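PDB 6FVI: centrosomal protein of 192 kDa, which acts as a centrosomal scaffold that activates AURKA and PLK1 and is required for centrosome maturation and bipolar spindle assembly, here represented by its PapD-like domain 7. Local coordinates for residues 13-16 and 17-21. Sequence-based numbering, arbitrary orientation.
Sequences MTKP and PSTKV
The carbonyl oxygen of P16 receives two hydrogen bonds from a single residue, T19, three positions further on. The backbone bond runs from T19 N to P16 O over 2.9 Å and is nearly straight at the hydrogen (165°), although the donor stands above the carbonyl plane and misses the lone pairs. The side-chain bond, T19 OG1 to P16 O, is shorter at 2.7 Å and lies in the carbonyl plane, with a C=O...OG1 angle of 159°. The two donors therefore reach the oxygen from different directions. A chi1 of 64° places OG1 between the backbone N and the carbonyl carbon of T19, facing P16 O, and the bond formed there holds the rotamer. S18 N is also close to P16 O, at 3.0 Å, but its poor angle excludes a bond, while P17 N, being a proline nitrogen, has no hydrogen to give. The next acceptor follows the same spacing: P17 O takes K20 N at 3.0 Å.

Beside these bonds lie van der Waals contacts. T19 CG2 comes to 3.9 Å from P16 CD, the two side chains crossing at about a right angle, and the T19 hydroxyl lies against the K15 methylene, OG1 to CB 3.7 Å. The linkage of successive prolines brings P17 CD to 3.3 Å from P16 CB. S18 packs on M127 and P121, and K20 pairs through its backbone with H48. V21 O accepts from H129 NE2, and K20 NZ bonds weakly to H48 O.

Two overlapping i to i+3 backbone bonds, with P17, S18 and T19 in helical or near-helical backbone conformations, define consecutive type I turns, hence one short 3-10 turn. It leads the exposed N-terminal tail into strand 21-23 of the beta-rich PapD-like (ASH) domain.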
loop_
_atom_site.group_PDB
_atom_site.type_symbol
_atom_site.label_atom_id
_atom_site.label_comp_id
_atom_site.label_asym_id
_atom_site.label_seq_id
_atom_site.Cartn_x
_atom_site.Cartn_y
_atom_site.Cartn_z
HETATM N N MSE A 13 -17.722 17.907 -7.957
HETATM C CA MSE A 13 -16.733 17.723 -6.905
HETATM C C MSE A 13 -15.382 18.204 -7.309
HETATM O O MSE A 13 -14.996 18.084 -8.468
HETATM C CB MSE A 13 -16.593 16.251 -6.533
HETATM C CG MSE A 13 -17.879 15.623 -6.064
HETATM SE SE MSE A 13 -18.398 16.192 -4.284
HETATM C CE MSE A 13 -20.308 16.253 -4.604
ATOM N N THR A 14 -14.608 18.669 -6.333
ATOM C CA THR A 14 -13.199 18.965 -6.511
ATOM C C THR A 14 -12.377 18.193 -5.502
ATOM O O THR A 14 -12.829 17.872 -4.404
ATOM C CB THR A 14 -12.906 20.450 -6.389
ATOM O OG1 THR A 14 -13.270 20.936 -5.116
ATOM C CG2 THR A 14 -13.568 21.213 -7.433
ATOM N N LYS A 15 -11.146 17.900 -5.894
ATOM C CA LYS A 15 -10.172 17.236 -5.009
ATOM C C LYS A 15 -9.528 18.265 -4.137
ATOM O O LYS A 15 -8.808 19.134 -4.635
ATOM C CB LYS A 15 -9.104 16.542 -5.807
ATOM C CG LYS A 15 -9.613 15.322 -6.544
ATOM C CD LYS A 15 -8.433 14.497 -7.031
ATOM C CE LYS A 15 -8.866 13.289 -7.831
ATOM N NZ LYS A 15 -7.764 12.287 -7.861
ATOM N N PRO A 16 -9.702 18.140 -2.821
ATOM C CA PRO A 16 -9.201 19.175 -1.934
ATOM C C PRO A 16 -7.746 18.927 -1.548
ATOM O O PRO A 16 -7.188 17.853 -1.840
ATOM C CB PRO A 16 -10.123 19.047 -0.725
ATOM C CG PRO A 16 -10.503 17.606 -0.705
ATOM C CD PRO A 16 -10.534 17.140 -2.111
ATOM N N PRO A 17 -7.136 19.865 -0.825
ATOM C CA PRO A 17 -5.711 19.721 -0.490
ATOM C C PRO A 17 -5.379 18.505 0.363
ATOM O O PRO A 17 -4.235 18.036 0.374
ATOM C CB PRO A 17 -5.373 21.025 0.237
ATOM C CG PRO A 17 -6.400 21.993 -0.203
ATOM C CD PRO A 17 -7.642 21.216 -0.504
ATOM N N SER A 18 -6.361 17.963 1.075
ATOM C CA SER A 18 -6.195 16.751 1.852
ATOM C C SER A 18 -5.887 15.524 1.002
ATOM O O SER A 18 -5.509 14.484 1.534
ATOM C CB SER A 18 -7.435 16.533 2.719
ATOM O OG SER A 18 -8.601 16.774 1.961
ATOM N N THR A 19 -6.026 15.647 -0.326
ATOM C CA THR A 19 -5.646 14.575 -1.237
ATOM C C THR A 19 -4.229 14.674 -1.756
ATOM O O THR A 19 -3.817 13.810 -2.494
ATOM C CB THR A 19 -6.602 14.467 -2.430
ATOM O OG1 THR A 19 -6.554 15.648 -3.235
ATOM C CG2 THR A 19 -8.026 14.197 -1.957
ATOM N N LYS A 20 -3.451 15.661 -1.305
ATOM C CA LYS A 20 -2.105 15.948 -1.848
ATOM C C LYS A 20 -0.961 15.101 -1.264
ATOM O O LYS A 20 0.210 15.494 -1.241
ATOM C CB LYS A 20 -1.777 17.436 -1.689
ATOM C CG LYS A 20 -2.653 18.354 -2.529
ATOM C CD LYS A 20 -2.291 19.822 -2.337
ATOM C CE LYS A 20 -0.947 20.150 -2.957
ATOM N NZ LYS A 20 -0.504 21.546 -2.677
ATOM N N VAL A 21 -1.294 13.904 -0.844
ATOM C CA VAL A 21 -0.325 12.974 -0.274
ATOM C C VAL A 21 -0.228 11.853 -1.268
ATOM O O VAL A 21 -1.254 11.353 -1.720
ATOM C CB VAL A 21 -0.789 12.475 1.089
ATOM C CG1 VAL A 21 0.285 11.638 1.695
ATOM C CG2 VAL A 21 -1.167 13.651 1.961
#